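Local coordinates for protein lactaldehyde dehydrogenase (Methanocaldococcus jannaschii, PDB 3PQA) that oxidises lactaldehyde to lactate with NAD as the preferred electron acceptor, a step in the biosynthesis of coenzyme F420, at residues 315-320 / 324-329; 235-240 / 454-459. One frame throughout, in Å; residues are numbered along the deposited sequence.

Contact 1: 315-320 / 324-329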
loop_
_atom_site.group_PDB
_atom_site.type_symbol
_atom_site.label_atom_id
_atom_site.label_comp_id
_atom_site.label_asym_id
_atom_site.label_seq_id
_atom_site.Cartn_x
_atom_site.Cartn_y
_atom_site.Cartn_z
ATOM N N GLY B 315 40.492 11.338 -7.315
ATOM C CA GLY B 315 41.431 10.386 -7.911
ATOM C C GLY B 315 41.375 10.393 -9.431
ATOM O O GLY B 315 40.760 11.282 -10.040
ATOM N N PRO B 316 42.010 9.397 -10.066
ATOM C CA PRO B 316 42.054 9.358 -11.522
ATOM C C PRO B 316 40.737 8.892 -12.161
ATOM O O PRO B 316 39.883 8.294 -11.483
ATOM C CB PRO B 316 43.128 8.312 -11.789
ATOM C CG PRO B 316 42.943 7.333 -10.653
ATOM C CD PRO B 316 42.629 8.200 -9.460
ATOM N N LEU B 317 40.595 9.166 -13.454
ATOM C CA LEU B 317 39.577 8.521 -14.278
ATOM C C LEU B 317 39.945 7.049 -14.484
ATOM O O LEU B 317 41.085 6.643 -14.242
ATOM C CB LEU B 317 39.418 9.246 -15.616
ATOM C CG LEU B 317 39.002 10.722 -15.521
ATOM C CD1 LEU B 317 38.870 11.322 -16.908
ATOM C CD2 LEU B 317 37.684 10.860 -14.750
ATOM N N ILE B 318 38.979 6.251 -14.932
ATOM C CA ILE B 318 39.134 4.797 -14.912
ATOM C C ILE B 318 40.165 4.269 -15.915
ATOM O O ILE B 318 40.640 3.144 -15.770
ATOM C CB ILE B 318 37.782 4.081 -15.122
ATOM C CG1 ILE B 318 37.876 2.611 -14.678
ATOM C CG2 ILE B 318 37.342 4.213 -16.585
ATOM C CD1 ILE B 318 38.238 2.401 -13.183
ATOM N N SER B 319 40.494 5.071 -16.926
ATOM C CA SER B 319 41.465 4.670 -17.945
ATOM C C SER B 319 42.099 5.886 -18.600
ATOM O O SER B 319 41.496 6.971 -18.630
ATOM C CB SER B 319 40.800 3.801 -19.020
ATOM O OG SER B 319 40.004 4.586 -19.896
ATOM N N VAL B 320 43.314 5.699 -19.123
ATOM C CA VAL B 320 43.984 6.731 -19.911
ATOM C C VAL B 320 43.174 7.028 -21.173
ATOM O O VAL B 320 43.011 8.192 -21.539
ATOM C CB VAL B 320 45.427 6.313 -20.294
ATOM C CG1 VAL B 320 46.151 7.457 -20.984
ATOM C CG2 VAL B 320 46.185 5.905 -19.061
ATOM N N GLU B 324 41.925 10.699 -22.303
ATOM C CA GLU B 324 42.343 11.281 -23.582
ATOM C C GLU B 324 41.130 11.743 -24.373
ATOM O O GLU B 324 41.135 12.816 -24.967
ATOM C CB GLU B 324 43.164 10.273 -24.403
ATOM C CG GLU B 324 44.523 9.944 -23.787
ATOM C CD GLU B 324 45.261 8.795 -24.483
ATOM O OE1 GLU B 324 44.604 7.914 -25.086
ATOM O OE2 GLU B 324 46.510 8.775 -24.404
ATOM N N TRP B 325 40.083 10.923 -24.373
ATOM C CA TRP B 325 38.839 11.294 -25.007
ATOM C C TRP B 325 38.263 12.564 -24.357
ATOM O O TRP B 325 37.852 13.482 -25.060
ATOM C CB TRP B 325 37.841 10.140 -24.955
ATOM C CG TRP B 325 36.501 10.487 -25.500
ATOM C CD1 TRP B 325 36.124 10.516 -26.815
ATOM C CD2 TRP B 325 35.341 10.865 -24.740
ATOM N NE1 TRP B 325 34.801 10.885 -26.919
ATOM C CE2 TRP B 325 34.297 11.103 -25.662
ATOM C CE3 TRP B 325 35.085 11.017 -23.372
ATOM C CZ2 TRP B 325 33.009 11.495 -25.255
ATOM C CZ3 TRP B 325 33.801 11.403 -22.968
ATOM C CH2 TRP B 325 32.783 11.633 -23.909
ATOM N N VAL B 326 38.258 12.614 -23.024
ATOM C CA VAL B 326 37.725 13.774 -22.287
ATOM C C VAL B 326 38.489 15.051 -22.658
ATOM O O VAL B 326 37.894 16.112 -22.843
ATOM C CB VAL B 326 37.758 13.556 -20.753
ATOM C CG1 VAL B 326 37.381 14.838 -20.007
ATOM C CG2 VAL B 326 36.794 12.444 -20.352
ATOM N N GLU B 327 39.810 14.912 -22.763
ATOM C CA GLU B 327 40.701 15.985 -23.187
ATOM C C GLU B 327 40.270 16.560 -24.534
ATOM O O GLU B 327 40.223 17.778 -24.705
ATOM C CB GLU B 327 42.123 15.439 -23.272
ATOM C CG GLU B 327 43.208 16.440 -23.623
ATOM C CD GLU B 327 44.592 15.837 -23.431
ATOM O OE1 GLU B 327 44.912 14.810 -24.076
ATOM O OE2 GLU B 327 45.357 16.385 -22.619
ATOM N N LYS B 328 39.951 15.672 -25.476
ATOM C CA LYS B 328 39.507 16.056 -26.815
ATOM C C LYS B 328 38.167 16.780 -26.801
ATOM O O LYS B 328 37.953 17.712 -27.576
ATOM C CB LYS B 328 39.423 14.834 -27.728
ATOM C CG LYS B 328 40.761 14.344 -28.214
ATOM C CD LYS B 328 40.654 12.934 -28.752
ATOM C CE LYS B 328 42.020 12.402 -29.125
ATOM N NZ LYS B 328 41.996 10.926 -29.240
ATOM N N VAL B 329 37.268 16.337 -25.924
ATOM C CA VAL B 329 35.957 16.952 -25.791
ATOM C C VAL B 329 36.105 18.358 -25.212
ATOM O O VAL B 329 35.450 19.297 -25.666
ATOM C CB VAL B 329 35.010 16.088 -24.916
ATOM C CG1 VAL B 329 33.678 16.776 -24.723
ATOM C CG2 VAL B 329 34.796 14.711 -25.556
#
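Glu324 N donates to Val320 O over 2.8 Å. The N-H...O angle is 155° and the angle at the oxygen, C=O...N, is 165°. This is the i to i+4 bond of the first turn of helix 320-335. The Glu324 side chain folds back over the same carbonyl: its CG lies 3.2 Å from Val320 O. CG stands beside the backbone N of Glu324 (chi1 -67°), and the extended chain beyond it carries the carboxylate to the Val320 side chain. There Glu324 OE2 comes to 3.7 Å from Val320 CG1. That is a van der Waals contact of a carboxylate oxygen with a methyl. Arg346 of strand 346-347 packs on both residues and forms a salt bridge with Glu327.

On the inner side, Leu317 CD1 meets Val326 CG2 at 4.2 Å, methyl against methyl. Leu317 belongs to the chain leading into the helix, and Val326 lies six residues beyond Val320. Phe351 of strand 350-357 packs on both, so the pair is buried against the sheet. Ser319, just before Val320, is the N-cap, with its OG bonded to the backbone N of His322. A capped helix start, with the preceding residues folded back on the first turns, is the motif here, set beside strands 346-347 and 350-357 of the aldehyde dehydrogenase fold.

Contact 2: 235-240 / 454-459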
loop_
_atom_site.group_PDB
_atom_site.type_symbol
_atom_site.label_atom_id
_atom_site.label_comp_id
_atom_site.label_asym_id
_atom_site.label_seq_id
_atom_site.Cartn_x
_atom_site.Cartn_y
_atom_site.Cartn_z
ATOM N N PHE B 235 12.800 -11.651 -25.856
ATOM C CA PHE B 235 11.706 -11.849 -24.909
ATOM C C PHE B 235 12.234 -12.057 -23.475
ATOM O O PHE B 235 12.277 -13.174 -22.966
ATOM C CB PHE B 235 10.860 -13.044 -25.359
ATOM C CG PHE B 235 9.418 -13.001 -24.908
ATOM C CD1 PHE B 235 9.075 -12.655 -23.601
ATOM C CD2 PHE B 235 8.401 -13.357 -25.789
ATOM C CE1 PHE B 235 7.742 -12.646 -23.189
ATOM C CE2 PHE B 235 7.069 -13.344 -25.383
ATOM C CZ PHE B 235 6.744 -12.992 -24.082
ATOM N N LYS B 236 12.612 -10.960 -22.833
ATOM C CA LYS B 236 13.119 -10.958 -21.473
ATOM C C LYS B 236 12.536 -9.722 -20.818
ATOM O O LYS B 236 12.237 -8.747 -21.517
ATOM C CB LYS B 236 14.643 -10.789 -21.467
ATOM C CG LYS B 236 15.443 -11.958 -21.986
ATOM C CD LYS B 236 16.944 -11.714 -21.774
ATOM C CE LYS B 236 17.760 -12.901 -22.241
ATOM N NZ LYS B 236 17.569 -13.153 -23.681
ATOM N N LYS B 237 12.400 -9.753 -19.492
ATOM C CA LYS B 237 12.195 -8.533 -18.698
ATOM C C LYS B 237 13.494 -7.753 -18.726
ATOM O O LYS B 237 14.567 -8.348 -18.673
ATOM C CB LYS B 237 11.826 -8.868 -17.245
ATOM C CG LYS B 237 10.329 -9.035 -16.982
ATOM C CD LYS B 237 9.981 -9.095 -15.475
ATOM C CE LYS B 237 9.552 -7.739 -14.901
ATOM N NZ LYS B 237 8.821 -7.889 -13.583
ATOM N N ILE B 238 13.401 -6.428 -18.829
ATOM C CA ILE B 238 14.583 -5.573 -18.964
ATOM C C ILE B 238 14.531 -4.414 -17.984
ATOM O O ILE B 238 13.554 -3.668 -17.956
ATOM C CB ILE B 238 14.696 -4.982 -20.396
ATOM C CG1 ILE B 238 14.760 -6.098 -21.435
ATOM C CG2 ILE B 238 15.929 -4.070 -20.512
ATOM C CD1 ILE B 238 14.502 -5.625 -22.858
ATOM N N ALA B 239 15.587 -4.270 -17.195
ATOM C CA ALA B 239 15.795 -3.097 -16.347
ATOM C C ALA B 239 17.126 -2.457 -16.734
ATOM O O ALA B 239 18.136 -3.145 -16.866
ATOM C CB ALA B 239 15.776 -3.489 -14.867
ATOM N N LEU B 240 17.113 -1.140 -16.943
ATOM C CA LEU B 240 18.293 -0.394 -17.377
ATOM C C LEU B 240 18.482 0.836 -16.503
ATOM O O LEU B 240 17.534 1.604 -16.262
ATOM C CB LEU B 240 18.154 0.034 -18.845
ATOM C CG LEU B 240 17.898 -1.041 -19.908
ATOM C CD1 LEU B 240 17.655 -0.376 -21.247
ATOM C CD2 LEU B 240 19.060 -2.037 -19.980
ATOM N N MET B 454 12.136 -8.010 -10.384
ATOM C CA MET B 454 12.754 -9.337 -10.431
ATOM C C MET B 454 11.802 -10.484 -10.057
ATOM O O MET B 454 12.219 -11.627 -9.877
ATOM C CB MET B 454 14.031 -9.356 -9.566
ATOM C CG MET B 454 15.175 -8.479 -10.139
ATOM S SD MET B 454 16.654 -8.448 -9.095
ATOM C CE MET B 454 17.776 -7.452 -10.126
ATOM N N SER B 455 10.517 -10.169 -9.933
ATOM C CA SER B 455 9.534 -11.203 -9.721
ATOM C C SER B 455 8.353 -11.020 -10.668
ATOM O O SER B 455 8.201 -9.954 -11.292
ATOM C CB SER B 455 9.129 -11.273 -8.236
ATOM O OG SER B 455 8.649 -10.055 -7.748
ATOM N N ASN B 456 7.572 -12.086 -10.826
ATOM C CA ASN B 456 6.333 -12.046 -11.598
ATOM C C ASN B 456 5.164 -12.218 -10.653
ATOM O O ASN B 456 5.258 -12.963 -9.673
ATOM C CB ASN B 456 6.309 -13.184 -12.620
ATOM C CG ASN B 456 7.307 -12.986 -13.745
ATOM O OD1 ASN B 456 7.474 -11.880 -14.268
ATOM N ND2 ASN B 456 7.969 -14.077 -14.136
ATOM N N ILE B 457 4.058 -11.546 -10.957
ATOM C CA ILE B 457 2.835 -11.719 -10.174
ATOM C C ILE B 457 2.120 -13.007 -10.592
ATOM O O ILE B 457 2.090 -13.372 -11.784
ATOM C CB ILE B 457 1.878 -10.508 -10.307
ATOM C CG1 ILE B 457 2.524 -9.249 -9.722
ATOM C CG2 ILE B 457 0.528 -10.793 -9.580
ATOM C CD1 ILE B 457 1.756 -7.934 -10.040
ATOM N N LYS B 458 1.575 -13.710 -9.603
ATOM C CA LYS B 458 0.650 -14.809 -9.838
ATOM C C LYS B 458 -0.617 -14.420 -9.114
ATOM O O LYS B 458 -0.569 -14.072 -7.934
ATOM C CB LYS B 458 1.188 -16.137 -9.289
ATOM C CG LYS B 458 0.173 -17.289 -9.344
ATOM C CD LYS B 458 0.747 -18.594 -8.792
ATOM C CE LYS B 458 1.683 -19.288 -9.792
ATOM N NZ LYS B 458 2.324 -20.499 -9.152
ATOM N N THR B 459 -1.734 -14.458 -9.831
ATOM C CA THR B 459 -3.043 -14.180 -9.241
ATOM C C THR B 459 -3.735 -15.506 -9.007
ATOM O O THR B 459 -3.872 -16.322 -9.931
ATOM C CB THR B 459 -3.882 -13.305 -10.176
ATOM O OG1 THR B 459 -3.118 -12.144 -10.529
ATOM C CG2 THR B 459 -5.218 -12.909 -9.501
HETATM O O HOH W 1 6.480 -9.410 -14.471
#
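Lys237 reaches from the start of strand 237-241 to the start of strand 455-463. Its CB points toward the other strand. CG lies beside the backbone N (chi1 -89°), and the chain then runs on to CD. Lys237 CD passes Asn456 OD1 at 3.9 Å, a loose contact; the two side chains run alongside each other, pointing opposite ways. The chain bends at the CG-CD bond (chi3 96°), and this bend brings the tip round to the backbone of the second strand. There Lys237 NZ makes a weak hydrogen bond to Ser455 O, 3.1 Å long. Its stronger polar partner is the carbonyl of Glu453, at the end of helix 447-453. NZ also donates to a water at 2.9 Å from Lys237 NZ. That water in turn donates to the side-chain amide oxygen, with 2.7 Å between the water and Asn456 OD1. Lysine and asparagine are thus joined through the water.

Val131 of strand 122-138 packs against both Lys237 and Asn456. Val437 of a neighbouring subunit packs on Asn456, close to a subunit interface. The acceptors found for NZ are two backbone carbonyls and a water. The carbonyl dipoles, including one from a helix C-terminus, would be expected to stabilise its positive charge. The lysine ties the junction of helix 447-453 and strand 455-463 to the start of strand 237-241, a strand 455-463 does not pair with.

Contact 1 and contact 2 lie on opposite sides of the chain's centre. Their centres are about 37 Å apart and their nearest atoms about 19 Å apart, so they do not touch. In sequence, contact 1 is nested inside the long loop that contact 2 closes. The segments of contact 1 are four residues apart at their closest ends; those of contact 2 are 214 apart. The first sits beside the sheet containing strand 350-357, the second within the sheet of strands 237-241 and 455-463. Both lie away from the NAD-binding and active-site residues inferred from relatives. Even so, strand 237-241 ends at Glu241, an active-site residue by similarity. Only contact 2 has a neighbouring subunit beside it.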